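Local coordinates for cell division control protein (PDB 6RPP) that is an intein from a replicative helicase precursor, has the HINT fold and probably excises itself by protein splicing, joining the flanking segments, at residues I24-I29 with A71-A76; I51-L56 with A66-A71; T75-M80 with P145-L150; N119-I124 with D132-I137. The protein carries 2 engineered substitutions. All blocks are in the same frame, centred on the assembly; numbering follows the deposited sequence. Where two conformers were deposited one is given.

Interaction 1 of 4, residues I24-I29 with A71-A76; sequences IVERAI and AWKRTA
Ala71 opens the strand side of this contact with its methyl directed at the helix. Its CB lies 3.9 Å from Val25 CG2 and 4.1 Å from Ala28 CB, so it is met by residues three apart on the helix, one turn. The 5.2 Å between Ala71 CA and Val25 CA marks this as the place where the backbones come nearest. At Trp72 the side chain turns away from the helix, and the carbonyl does the touching: Trp72 O sits 3.5 Å from Val25 CG1, the branch set anti to the backbone N (chi1 173°). The indole takes the guanidinium of Arg74 over one face. The axes of 24-29 and 71-75 run nearly perpendicular, at 97° and 7.7 Å apart, which places helix 21-35 of the HINT domain across strand 63-75, while Ile24, Ala28 and Ile29 also touch strand 44-56. Lys73 faces the helix again. Its CB packs 4.0 Å from Val25 CG1, and its chain, CG anti to the backbone N and extended beyond, crosses the Glu26 side chain at about a right angle. Lys73 NZ donates to the syn lone pair of Glu26 OE1 at 2.9 Å in a salt bridge, with a weak bond to Glu26 OE2 at 3.1 Å. Glu26 OE2 is also hydrogen-bonded to Tyr148 OH. An alanine at Lys73 would remove the ammonium and would probably leave the Glu26 carboxylate less well neutralised. Lys73 also makes a cation-pi contact with Trp146, so the strand 146-151 borders the charged pair.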
loop_
_atom_site.group_PDB
_atom_site.type_symbol
_atom_site.label_atom_id
_atom_site.label_comp_id
_atom_site.label_asym_id
_atom_site.label_seq_id
_atom_site.Cartn_x
_atom_site.Cartn_y
_atom_site.Cartn_z
ATOM N N ILE A 24 -10.999 -5.703 3.191
ATOM C CA ILE A 24 -11.539 -5.026 1.999
ATOM C C ILE A 24 -11.410 -5.921 0.776
ATOM O O ILE A 24 -12.380 -6.110 0.021
ATOM C CB ILE A 24 -10.801 -3.692 1.755
ATOM C CG1 ILE A 24 -11.015 -2.715 2.911
ATOM C CG2 ILE A 24 -11.182 -3.060 0.410
ATOM C CD1 ILE A 24 -10.041 -1.520 2.829
ATOM N N VAL A 25 -10.208 -6.473 0.542
ATOM C CA VAL A 25 -10.027 -7.232 -0.680
ATOM C C VAL A 25 -10.798 -8.554 -0.658
ATOM O O VAL A 25 -11.441 -8.921 -1.668
ATOM C CB VAL A 25 -8.528 -7.477 -0.920
ATOM C CG1 VAL A 25 -8.368 -8.406 -2.098
ATOM C CG2 VAL A 25 -7.854 -6.143 -1.192
ATOM N N GLU A 26 -10.685 -9.327 0.437
ATOM C CA GLU A 26 -11.320 -10.640 0.435
ATOM C C GLU A 26 -12.832 -10.528 0.301
ATOM O O GLU A 26 -13.445 -11.384 -0.353
ATOM C CB GLU A 26 -10.948 -11.385 1.706
ATOM C CG GLU A 26 -9.454 -11.744 1.787
ATOM C CD GLU A 26 -8.991 -12.755 0.731
ATOM O OE1 GLU A 26 -9.822 -13.375 0.005
ATOM O OE2 GLU A 26 -7.758 -12.969 0.688
ATOM N N ARG A 27 -13.451 -9.480 0.873
ATOM C CA ARG A 27 -14.895 -9.327 0.695
ATOM C C ARG A 27 -15.233 -9.077 -0.765
ATOM O O ARG A 27 -16.251 -9.578 -1.273
ATOM C CB ARG A 27 -15.412 -8.187 1.574
ATOM C CG ARG A 27 -16.915 -7.915 1.471
ATOM C CD ARG A 27 -17.257 -6.665 2.287
ATOM N NE ARG A 27 -18.608 -6.164 2.044
ATOM C CZ ARG A 27 -19.557 -6.121 2.974
ATOM N NH1 ARG A 27 -19.301 -6.563 4.199
ATOM N NH2 ARG A 27 -20.767 -5.649 2.685
ATOM N N ALA A 28 -14.402 -8.282 -1.443
ATOM C CA ALA A 28 -14.662 -7.975 -2.835
ATOM C C ALA A 28 -14.463 -9.205 -3.703
ATOM O O ALA A 28 -15.220 -9.435 -4.662
ATOM C CB ALA A 28 -13.740 -6.838 -3.290
ATOM N N ILE A 29 -13.447 -9.998 -3.373
ATOM C CA ILE A 29 -13.193 -11.255 -4.084
ATOM C C ILE A 29 -14.354 -12.220 -3.900
ATOM O O ILE A 29 -14.822 -12.857 -4.858
ATOM C CB ILE A 29 -11.870 -11.880 -3.597
ATOM C CG1 ILE A 29 -10.681 -10.973 -3.893
ATOM C CG2 ILE A 29 -11.671 -13.271 -4.206
ATOM C CD1 ILE A 29 -10.294 -10.919 -5.311
ATOM N N ALA A 71 -9.554 -4.289 -6.424
ATOM C CA ALA A 71 -8.959 -4.996 -5.298
ATOM C C ALA A 71 -8.139 -6.170 -5.839
ATOM O O ALA A 71 -8.620 -6.935 -6.691
ATOM C CB ALA A 71 -10.033 -5.522 -4.363
ATOM N N TRP A 72 -6.911 -6.314 -5.332
ATOM C CA TRP A 72 -5.955 -7.308 -5.783
ATOM C C TRP A 72 -5.570 -8.253 -4.660
ATOM O O TRP A 72 -5.242 -7.804 -3.570
ATOM C CB TRP A 72 -4.668 -6.628 -6.262
ATOM C CG TRP A 72 -4.765 -6.081 -7.572
ATOM C CD1 TRP A 72 -4.963 -4.751 -7.919
ATOM C CD2 TRP A 72 -4.696 -6.804 -8.796
ATOM N NE1 TRP A 72 -5.020 -4.641 -9.286
ATOM C CE2 TRP A 72 -4.843 -5.873 -9.844
ATOM C CE3 TRP A 72 -4.494 -8.145 -9.107
ATOM C CZ2 TRP A 72 -4.801 -6.254 -11.177
ATOM C CZ3 TRP A 72 -4.446 -8.518 -10.434
ATOM C CH2 TRP A 72 -4.602 -7.585 -11.446
ATOM N N LYS A 73 -5.589 -9.549 -4.941
ATOM C CA LYS A 73 -5.129 -10.573 -4.004
ATOM C C LYS A 73 -4.092 -11.405 -4.728
ATOM O O LYS A 73 -4.417 -12.008 -5.746
ATOM C CB LYS A 73 -6.289 -11.476 -3.587
ATOM C CG LYS A 73 -5.938 -12.775 -2.791
ATOM C CD LYS A 73 -7.146 -13.605 -2.543
ATOM C CE LYS A 73 -6.891 -14.868 -1.592
ATOM N NZ LYS A 73 -8.133 -15.430 -1.223
ATOM N N ARG A 74 -2.873 -11.488 -4.197
ATOM C CA ARG A 74 -1.801 -12.156 -4.909
ATOM C C ARG A 74 -1.085 -13.125 -3.983
ATOM O O ARG A 74 -1.023 -12.925 -2.770
ATOM C CB ARG A 74 -0.770 -11.160 -5.518
ATOM C CG ARG A 74 -1.384 -10.205 -6.557
ATOM C CD ARG A 74 -0.325 -9.690 -7.538
ATOM N NE ARG A 74 -0.691 -8.394 -8.117
ATOM C CZ ARG A 74 -1.062 -8.218 -9.379
ATOM N NH1 ARG A 74 -1.103 -9.252 -10.207
ATOM N NH2 ARG A 74 -1.383 -7.006 -9.817
ATOM N N THR A 75 -0.495 -14.161 -4.578
ATOM C CA THR A 75 0.333 -15.061 -3.797
ATOM C C THR A 75 1.493 -14.302 -3.144
ATOM O O THR A 75 2.214 -13.534 -3.797
ATOM C CB THR A 75 0.865 -16.186 -4.697
ATOM O OG1 THR A 75 -0.247 -16.850 -5.309
ATOM C CG2 THR A 75 1.664 -17.212 -3.926
ATOM N N ALA A 76 1.697 -14.557 -1.871
ATOM C CA ALA A 76 2.819 -13.929 -1.196
ATOM C C ALA A 76 4.143 -14.441 -1.776
ATOM O O ALA A 76 4.296 -15.640 -2.099
ATOM C CB ALA A 76 2.756 -14.216 0.299
#

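Interaction 2 of 4, residues I51-L56 with A66-A71; sequences IEVYSL and ARANIA
Strands 44-56 and 63-75 form a long beta hairpin of the HINT fold, and residues 51-53 pair antiparallel with 66-68. Two hydrogen-bonded pairs, Ile51 with Ala68 and Val53 with Ala66, enclose the non-hydrogen-bonded pair of Glu52 and Arg67, whose CA atoms are 4.6 Å apart. The Val53-Ala66 end is held by two bonds: Val53 N reaches Ala66 O at 2.8 Å nearly along the C=O axis, and Ala66 N returns to Val53 O at 2.9 Å. At the other end Ala68 N gives a bond of 3.0 Å to Ile51 O, whereas the return bond from Ile51 N to Ala68 O is weak at 3.4 Å. The axes of the short segments run at 124° rather than near 180°, from bending as well as twist.

On the sheet face bearing Ile51, Val53, Ala66 and Ala68, Ile51 CG1 occupies the crowded position (chi1 66°) and lies 3.9 Å from Ala68 CB. This face meets helix 21-35 through Ile51 on Ile24. Ser55 OG touches the Ala66 methyl while its hydrogen bond goes to Asn157 O.

On the polar face, Arg67 bends at chi2 (-81°) and folds back across the partner strand, its NH1 held in a salt bridge by Asp50. That bend brings Arg67 CD within 3.2 Å of Ile51 O and lays the guanidinium over Glu52 CB, which stands 4.0 Å above the centre of its plane.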
loop_
_atom_site.group_PDB
_atom_site.type_symbol
_atom_site.label_atom_id
_atom_site.label_comp_id
_atom_site.label_asym_id
_atom_site.label_seq_id
_atom_site.Cartn_x
_atom_site.Cartn_y
_atom_site.Cartn_z
ATOM N N ILE A 51 -14.532 2.296 -3.159
ATOM C CA ILE A 51 -14.323 2.824 -1.823
ATOM C C ILE A 51 -13.561 4.138 -1.933
ATOM O O ILE A 51 -13.008 4.468 -2.981
ATOM C CB ILE A 51 -13.563 1.825 -0.921
ATOM C CG1 ILE A 51 -12.162 1.630 -1.449
ATOM C CG2 ILE A 51 -14.274 0.487 -0.909
ATOM C CD1 ILE A 51 -11.369 0.703 -0.581
ATOM N N GLU A 52 -13.610 4.915 -0.863
ATOM C CA GLU A 52 -12.983 6.229 -0.819
ATOM C C GLU A 52 -11.742 6.107 0.066
ATOM O O GLU A 52 -11.839 5.658 1.211
ATOM C CB GLU A 52 -13.966 7.263 -0.276
ATOM C CG GLU A 52 -13.434 8.663 -0.302
ATOM C CD GLU A 52 -14.468 9.660 0.158
ATOM O OE1 GLU A 52 -14.809 10.562 -0.636
ATOM O OE2 GLU A 52 -14.954 9.526 1.299
ATOM N N VAL A 53 -10.583 6.468 -0.477
ATOM C CA VAL A 53 -9.328 6.397 0.270
ATOM C C VAL A 53 -8.812 7.822 0.320
ATOM O O VAL A 53 -9.440 8.723 -0.267
ATOM C CB VAL A 53 -8.324 5.467 -0.395
ATOM C CG1 VAL A 53 -8.849 4.006 -0.323
ATOM C CG2 VAL A 53 -8.027 5.946 -1.789
ATOM N N TYR A 54 -7.673 8.020 0.978
ATOM C CA TYR A 54 -6.953 9.289 0.934
ATOM C C TYR A 54 -5.678 9.075 0.129
ATOM O O TYR A 54 -4.959 8.097 0.357
ATOM C CB TYR A 54 -6.599 9.792 2.344
ATOM C CG TYR A 54 -7.804 10.335 3.082
ATOM C CD1 TYR A 54 -8.289 11.612 2.797
ATOM C CD2 TYR A 54 -8.465 9.569 4.030
ATOM C CE1 TYR A 54 -9.380 12.097 3.452
ATOM C CE2 TYR A 54 -9.546 10.056 4.698
ATOM C CZ TYR A 54 -9.996 11.323 4.407
ATOM O OH TYR A 54 -11.080 11.830 5.060
ATOM N N SER A 55 -5.411 10.011 -0.784
ATOM C CA SER A 55 -4.236 9.945 -1.637
ATOM C C SER A 55 -3.422 11.227 -1.584
ATOM O O SER A 55 -3.969 12.324 -1.505
ATOM C CB SER A 55 -4.634 9.653 -3.032
ATOM O OG SER A 55 -5.395 8.450 -3.061
ATOM N N LEU A 56 -2.110 11.065 -1.653
ATOM C CA LEU A 56 -1.207 12.205 -1.795
ATOM C C LEU A 56 -1.056 12.635 -3.253
ATOM O O LEU A 56 -0.876 11.808 -4.153
ATOM C CB LEU A 56 0.155 11.844 -1.224
ATOM C CG LEU A 56 1.247 12.908 -1.180
ATOM C CD1 LEU A 56 0.855 14.075 -0.299
ATOM C CD2 LEU A 56 2.535 12.250 -0.700
ATOM N N ALA A 66 -9.967 10.121 -2.733
ATOM C CA ALA A 66 -9.914 9.577 -4.072
ATOM C C ALA A 66 -10.579 8.218 -4.041
ATOM O O ALA A 66 -10.798 7.647 -2.970
ATOM C CB ALA A 66 -8.443 9.503 -4.571
ATOM N N ARG A 67 -11.013 7.747 -5.206
ATOM C CA ARG A 67 -11.693 6.453 -5.267
ATOM C C ARG A 67 -10.726 5.333 -5.672
ATOM O O ARG A 67 -9.858 5.519 -6.536
ATOM C CB ARG A 67 -12.883 6.527 -6.236
ATOM C CG ARG A 67 -14.110 7.295 -5.643
ATOM C CD ARG A 67 -14.975 6.413 -4.682
ATOM N NE ARG A 67 -15.940 7.172 -3.872
ATOM C CZ ARG A 67 -16.875 6.635 -3.075
ATOM N NH1 ARG A 67 -17.003 5.309 -2.953
ATOM N NH2 ARG A 67 -17.693 7.431 -2.387
ATOM N N ALA A 68 -10.828 4.178 -5.003
ATOM C CA ALA A 68 -10.133 2.976 -5.431
ATOM C C ALA A 68 -11.130 2.058 -6.111
ATOM O O ALA A 68 -12.273 1.955 -5.656
ATOM C CB ALA A 68 -9.500 2.254 -4.230
ATOM N N ASN A 69 -10.746 1.459 -7.256
ATOM C CA ASN A 69 -11.749 0.721 -8.036
ATOM C C ASN A 69 -11.397 -0.731 -8.360
ATOM O O ASN A 69 -12.247 -1.439 -8.928
ATOM C CB ASN A 69 -12.093 1.498 -9.335
ATOM C CG ASN A 69 -10.896 1.659 -10.292
ATOM O OD1 ASN A 69 -9.785 1.476 -9.914
ATOM N ND2 ASN A 69 -11.177 1.985 -11.555
ATOM N N ILE A 70 -10.202 -1.209 -8.007
ATOM C CA ILE A 70 -9.874 -2.631 -8.148
ATOM C C ILE A 70 -9.149 -3.106 -6.888
ATOM O O ILE A 70 -8.269 -2.417 -6.353
ATOM C CB ILE A 70 -8.980 -2.903 -9.385
ATOM C CG1 ILE A 70 -9.636 -2.459 -10.695
ATOM C CG2 ILE A 70 -8.544 -4.373 -9.429
ATOM C CD1 ILE A 70 -10.636 -3.430 -11.214
ATOM N N ALA A 71 -9.554 -4.289 -6.424
ATOM C CA ALA A 71 -8.959 -4.996 -5.298
ATOM C C ALA A 71 -8.139 -6.170 -5.839
ATOM O O ALA A 71 -8.620 -6.935 -6.691
ATOM C CB ALA A 71 -10.033 -5.522 -4.363
#

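Interaction 3 of 4, residues T75-M80 with P145-L150; sequences TAPKKM and PWVYDL
From Val147 CB two methyls diverge toward the 75-80 loop. CG1, anti to the carbonyl carbon, is enclosed by apolar atoms: Ala76 CB stands 3.9 Å from it, Pro77 CD lies a little farther off, and Met80 CE comes in at 3.7 Å from Val147 CG1, tip to tip. Met80 reaches it because the bend at chi2 (-82°) lays SD beside this methyl and the bend at chi3 (-73°) turns CE onto it. Val147 CG2 lies 3.9 Å from Thr75 O. Val147 and Met80 are both buried.

The pairing concerns the end of an antiparallel sheet in the HINT fold, where strand 146-151 is the outermost of the four strands, next to 63-75. Thr75 and Trp146 form a non-hydrogen-bonded pair with diverging side chains, and the chain then leaves the sheet through the 76-79 loop toward strand 80-85. Ala76 N donates to Pro145 O at 2.9 Å. The hydrogen bond is almost straight (170°), but the donor lies well above the carbonyl plane. The Trp146 side chain starts off away from the loop, yet its ring carbon CE3 ends 3.9 Å from Thr75 N, and CZ3 lies 4.0 Å from Thr75 OG1. An alanine here would take away the indole, and with it the cation-pi partner of Lys73, and would probably leave the backbone of Thr75 less covered. The threonine hydroxyl is weakly bonded to Asp43 O.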
loop_
_atom_site.group_PDB
_atom_site.type_symbol
_atom_site.label_atom_id
_atom_site.label_comp_id
_atom_site.label_asym_id
_atom_site.label_seq_id
_atom_site.Cartn_x
_atom_site.Cartn_y
_atom_site.Cartn_z
ATOM N N THR A 75 -0.495 -14.161 -4.578
ATOM C CA THR A 75 0.333 -15.061 -3.797
ATOM C C THR A 75 1.493 -14.302 -3.144
ATOM O O THR A 75 2.214 -13.534 -3.797
ATOM C CB THR A 75 0.865 -16.186 -4.697
ATOM O OG1 THR A 75 -0.247 -16.850 -5.309
ATOM C CG2 THR A 75 1.664 -17.212 -3.926
ATOM N N ALA A 76 1.697 -14.557 -1.871
ATOM C CA ALA A 76 2.819 -13.929 -1.196
ATOM C C ALA A 76 4.143 -14.441 -1.776
ATOM O O ALA A 76 4.296 -15.640 -2.099
ATOM C CB ALA A 76 2.756 -14.216 0.299
ATOM N N PRO A 77 5.142 -13.576 -1.895
ATOM C CA PRO A 77 6.492 -14.054 -2.224
ATOM C C PRO A 77 7.142 -14.871 -1.087
ATOM O O PRO A 77 6.577 -14.988 0.021
ATOM C CB PRO A 77 7.243 -12.748 -2.504
ATOM C CG PRO A 77 6.564 -11.719 -1.660
ATOM C CD PRO A 77 5.068 -12.095 -1.730
ATOM N N LYS A 78 8.309 -15.455 -1.372
ATOM C CA LYS A 78 8.942 -16.301 -0.390
ATOM C C LYS A 78 9.453 -15.488 0.788
ATOM O O LYS A 78 9.579 -16.032 1.901
ATOM C CB LYS A 78 10.070 -17.084 -1.066
ATOM C CG LYS A 78 9.603 -18.110 -2.117
ATOM C CD LYS A 78 8.747 -19.207 -1.485
ATOM C CE LYS A 78 8.679 -20.477 -2.357
ATOM N NZ LYS A 78 7.834 -21.559 -1.711
ATOM N N LYS A 79 9.760 -14.196 0.570
ATOM C CA LYS A 79 10.262 -13.290 1.603
ATOM C C LYS A 79 9.439 -12.019 1.560
ATOM O O LYS A 79 8.958 -11.618 0.501
ATOM C CB LYS A 79 11.786 -12.920 1.427
ATOM C CG LYS A 79 12.644 -14.171 1.408
ATOM C CD LYS A 79 14.130 -13.920 1.414
ATOM C CE LYS A 79 14.880 -15.100 2.062
ATOM N NZ LYS A 79 14.071 -15.871 3.060
ATOM N N MET A 80 9.277 -11.382 2.735
ATOM C CA MET A 80 8.630 -10.079 2.867
ATOM C C MET A 80 9.541 -9.127 3.640
ATOM O O MET A 80 10.566 -9.523 4.176
ATOM C CB MET A 80 7.252 -10.185 3.582
ATOM C CG MET A 80 6.169 -11.075 2.912
ATOM S SD MET A 80 5.367 -10.120 1.601
ATOM C CE MET A 80 4.361 -8.953 2.585
ATOM N N PRO A 145 -0.009 -16.502 3.437
ATOM C CA PRO A 145 0.475 -16.753 2.066
ATOM C C PRO A 145 -0.185 -15.869 1.009
ATOM O O PRO A 145 0.004 -16.130 -0.189
ATOM C CB PRO A 145 0.134 -18.226 1.859
ATOM C CG PRO A 145 -1.184 -18.350 2.571
ATOM C CD PRO A 145 -0.974 -17.547 3.874
ATOM N N TRP A 146 -0.828 -14.773 1.436
ATOM C CA TRP A 146 -1.434 -13.850 0.499
ATOM C C TRP A 146 -0.991 -12.439 0.790
ATOM O O TRP A 146 -0.707 -12.099 1.936
ATOM C CB TRP A 146 -2.954 -13.903 0.578
ATOM C CG TRP A 146 -3.493 -15.240 0.279
ATOM C CD1 TRP A 146 -3.979 -16.154 1.199
ATOM C CD2 TRP A 146 -3.667 -15.834 -1.003
ATOM N NE1 TRP A 146 -4.376 -17.278 0.566
ATOM C CE2 TRP A 146 -4.195 -17.130 -0.788
ATOM C CE3 TRP A 146 -3.389 -15.429 -2.320
ATOM C CZ2 TRP A 146 -4.538 -18.003 -1.849
ATOM C CZ3 TRP A 146 -3.698 -16.287 -3.364
ATOM C CH2 TRP A 146 -4.251 -17.566 -3.123
ATOM N N VAL A 147 -0.921 -11.624 -0.258
ATOM C CA VAL A 147 -0.683 -10.184 -0.115
ATOM C C VAL A 147 -1.711 -9.405 -0.944
ATOM O O VAL A 147 -2.384 -9.964 -1.821
ATOM C CB VAL A 147 0.738 -9.785 -0.537
ATOM C CG1 VAL A 147 1.741 -10.404 0.494
ATOM C CG2 VAL A 147 1.087 -10.342 -1.889
ATOM N N TYR A 148 -1.772 -8.074 -0.706
ATOM C CA TYR A 148 -2.965 -7.330 -1.145
ATOM C C TYR A 148 -2.598 -5.972 -1.724
ATOM O O TYR A 148 -1.619 -5.343 -1.336
ATOM C CB TYR A 148 -3.881 -7.121 0.043
ATOM C CG TYR A 148 -4.381 -8.451 0.596
ATOM C CD1 TYR A 148 -5.466 -9.059 0.017
ATOM C CD2 TYR A 148 -3.718 -9.112 1.657
ATOM C CE1 TYR A 148 -5.906 -10.263 0.479
ATOM C CE2 TYR A 148 -4.171 -10.349 2.146
ATOM C CZ TYR A 148 -5.269 -10.902 1.522
ATOM O OH TYR A 148 -5.683 -12.128 2.004
ATOM N N ASP A 149 -3.454 -5.462 -2.591
ATOM C CA ASP A 149 -3.207 -4.128 -3.131
ATOM C C ASP A 149 -4.543 -3.565 -3.580
ATOM O O ASP A 149 -5.531 -4.287 -3.681
ATOM C CB ASP A 149 -2.227 -4.205 -4.304
ATOM C CG ASP A 149 -1.704 -2.849 -4.745
ATOM O OD1 ASP A 149 -1.676 -1.928 -3.887
ATOM O OD2 ASP A 149 -1.341 -2.774 -5.941
ATOM N N LEU A 150 -4.552 -2.258 -3.857
ATOM C CA LEU A 150 -5.719 -1.581 -4.396
ATOM C C LEU A 150 -5.269 -0.769 -5.592
ATOM O O LEU A 150 -4.113 -0.363 -5.667
ATOM C CB LEU A 150 -6.369 -0.617 -3.413
ATOM C CG LEU A 150 -6.799 -1.271 -2.111
ATOM C CD1 LEU A 150 -7.093 -0.134 -1.152
ATOM C CD2 LEU A 150 -7.977 -2.133 -2.335
#

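Interaction 4 of 4, residues N119-I124 with D132-I137; sequences NKIATI and DEVAEI
Asp132 CG is anti to the backbone N (chi1 -176°), while Thr123 OG1 sits in the crowded position between its own N and carbonyl carbon (chi1 70°); with these torsions the two side chains cross at about a right angle. Thr123 OG1 and CG2 both lie against Asp132 CB, each at 3.6 Å. The oxygens are joined indirectly: one water donates to Thr123 OG1 and to Asp132 OD2, the latter at 2.6 Å. Thr123 OG1 is also hydrogen-bonded to Ser130 O. The buried carboxylate has further partners, with Thr85 OG1 bonded to OD2 and Gly87 N to OD1, and this set of donors would be expected to stabilise its ionised form.

The backbone frames this in an antiparallel hairpin. Ile121 and Asp132 are a hydrogen-bonded pair, with Ile121 N to Asp132 O at 3.0 Å and Asp132 N to Ile121 O at 2.9 Å, the latter donor in the carbonyl plane. Two residues on, Val134 N donates to Asn119 O at 2.7 Å. The Ile121 and Val134 side chains cross obliquely, CG2 to CG2 at 4.0 Å. On the face bearing Lys120 and Glu133, these two run side by side, CG to CG at 3.8 Å, but their charged ends are not in contact; Glu133 OE1 instead forms a salt bridge with Arg86.

Beyond the pairing, Ala135 and Glu136 both face Lys84 in a classic beta bulge. The hairpin of 120-125 and 128-140 is central in a six-stranded antiparallel sheet, with strand 98-103 flanking 120-125 and strand 80-85 flanking 128-140.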
loop_
_atom_site.group_PDB
_atom_site.type_symbol
_atom_site.label_atom_id
_atom_site.label_comp_id
_atom_site.label_asym_id
_atom_site.label_seq_id
_atom_site.Cartn_x
_atom_site.Cartn_y
_atom_site.Cartn_z
ATOM N N ASN A 119 16.590 7.090 3.963
ATOM C CA ASN A 119 15.749 7.455 2.826
ATOM C C ASN A 119 14.434 8.006 3.366
ATOM O O ASN A 119 13.782 7.376 4.210
ATOM C CB ASN A 119 15.449 6.250 1.926
ATOM C CG ASN A 119 16.645 5.741 1.107
ATOM O OD1 ASN A 119 16.503 4.639 0.548
ATOM N ND2 ASN A 119 17.751 6.486 0.991
ATOM N N LYS A 120 14.030 9.177 2.894
ATOM C CA LYS A 120 12.766 9.771 3.369
ATOM C C LYS A 120 11.562 9.327 2.526
ATOM O O LYS A 120 11.532 9.524 1.307
ATOM C CB LYS A 120 12.915 11.300 3.342
ATOM C CG LYS A 120 13.910 11.789 4.374
ATOM C CD LYS A 120 13.994 13.318 4.351
ATOM C CE LYS A 120 14.780 13.818 5.536
ATOM N NZ LYS A 120 14.832 15.318 5.582
ATOM N N ILE A 121 10.527 8.787 3.190
ATOM C CA ILE A 121 9.335 8.312 2.499
ATOM C C ILE A 121 8.154 9.155 2.959
ATOM O O ILE A 121 8.194 9.824 3.990
ATOM C CB ILE A 121 9.030 6.798 2.706
ATOM C CG1 ILE A 121 8.817 6.450 4.176
ATOM C CG2 ILE A 121 10.213 5.971 2.106
ATOM C CD1 ILE A 121 8.128 5.110 4.376
ATOM N N ALA A 122 7.080 9.090 2.191
ATOM C CA ALA A 122 5.949 9.975 2.402
ATOM C C ALA A 122 4.978 9.413 3.444
ATOM O O ALA A 122 4.532 8.274 3.329
ATOM C CB ALA A 122 5.229 10.174 1.066
ATOM N N THR A 123 4.693 10.202 4.474
ATOM C CA THR A 123 3.893 9.731 5.608
ATOM C C THR A 123 2.959 10.847 6.043
ATOM O O THR A 123 3.015 11.978 5.542
ATOM C CB THR A 123 4.769 9.344 6.810
ATOM O OG1 THR A 123 5.361 10.531 7.410
ATOM C CG2 THR A 123 5.866 8.360 6.427
ATOM N N ILE A 124 2.094 10.538 6.998
ATOM C CA ILE A 124 1.355 11.566 7.726
ATOM C C ILE A 124 1.857 11.622 9.165
ATOM O O ILE A 124 2.184 10.584 9.772
ATOM C CB ILE A 124 -0.147 11.229 7.647
ATOM C CG1 ILE A 124 -0.941 12.509 7.857
ATOM C CG2 ILE A 124 -0.574 10.087 8.611
ATOM C CD1 ILE A 124 -1.182 13.215 6.513
ATOM N N ASP A 132 9.739 11.211 5.953
ATOM C CA ASP A 132 10.124 10.538 7.181
ATOM C C ASP A 132 11.221 9.510 6.887
ATOM O O ASP A 132 10.995 8.584 6.102
ATOM C CB ASP A 132 8.859 9.878 7.777
ATOM C CG ASP A 132 9.083 9.221 9.106
ATOM O OD1 ASP A 132 10.190 9.288 9.672
ATOM O OD2 ASP A 132 8.073 8.598 9.569
ATOM N N GLU A 133 12.391 9.673 7.508
ATOM C CA GLU A 133 13.513 8.751 7.273
ATOM C C GLU A 133 13.163 7.315 7.611
ATOM O O GLU A 133 12.681 7.006 8.716
ATOM C CB GLU A 133 14.729 9.162 8.104
ATOM C CG GLU A 133 15.255 10.522 7.672
ATOM C CD GLU A 133 16.507 10.944 8.413
ATOM O OE1 GLU A 133 17.110 10.097 9.098
ATOM O OE2 GLU A 133 16.886 12.130 8.299
ATOM N N VAL A 134 13.486 6.408 6.689
ATOM C CA VAL A 134 13.471 4.999 7.075
ATOM C C VAL A 134 14.491 4.765 8.201
ATOM O O VAL A 134 15.638 5.259 8.161
ATOM C CB VAL A 134 13.769 4.122 5.842
ATOM C CG1 VAL A 134 13.946 2.643 6.243
ATOM C CG2 VAL A 134 12.683 4.283 4.796
ATOM N N ALA A 135 14.086 3.991 9.218
ATOM C CA ALA A 135 14.881 3.610 10.375
ATOM C C ALA A 135 15.543 2.252 10.188
ATOM O O ALA A 135 16.737 2.109 10.458
ATOM C CB ALA A 135 14.013 3.604 11.658
ATOM N N GLU A 136 14.797 1.263 9.714
ATOM C CA GLU A 136 15.281 -0.090 9.535
ATOM C C GLU A 136 14.372 -0.783 8.538
ATOM O O GLU A 136 13.153 -0.510 8.472
ATOM C CB GLU A 136 15.296 -0.906 10.850
ATOM C CG GLU A 136 16.115 -0.409 12.014
ATOM C CD GLU A 136 15.262 0.328 13.042
ATOM O OE1 GLU A 136 14.058 -0.008 13.175
ATOM O OE2 GLU A 136 15.793 1.242 13.710
ATOM N N ILE A 137 14.954 -1.712 7.795
ATOM C CA ILE A 137 14.206 -2.622 6.941
ATOM C C ILE A 137 14.602 -4.025 7.351
ATOM O O ILE A 137 15.801 -4.334 7.386
ATOM C CB ILE A 137 14.507 -2.433 5.444
ATOM C CG1 ILE A 137 14.293 -0.971 5.027
ATOM C CG2 ILE A 137 13.667 -3.444 4.600
ATOM C CD1 ILE A 137 15.627 -0.257 4.765
HETATM O O HOH W 1 5.810 9.808 10.030
#

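In the fold
Interactions 1, 2 and 3 share one antiparallel sheet, in which strand 63-75 lies between 44-56 and 146-151. Interaction 2 is nested within the chain loop closed by interaction 1, and the two share Ala71; interaction 3 begins where interaction 1 ends, sharing Thr75 and Ala76, with centres only 10 Å apart. Interaction 4 belongs to the other, six-stranded sheet, its centre 26 Å from that of interaction 1 and on the opposite side of the chain's centre. It is nested in the loop closed by interaction 3, yet touches interaction 2 through Leu56 and Ala122. The chain thus passes from one sheet to the other and back, consistent with the compact, interwoven HINT fold.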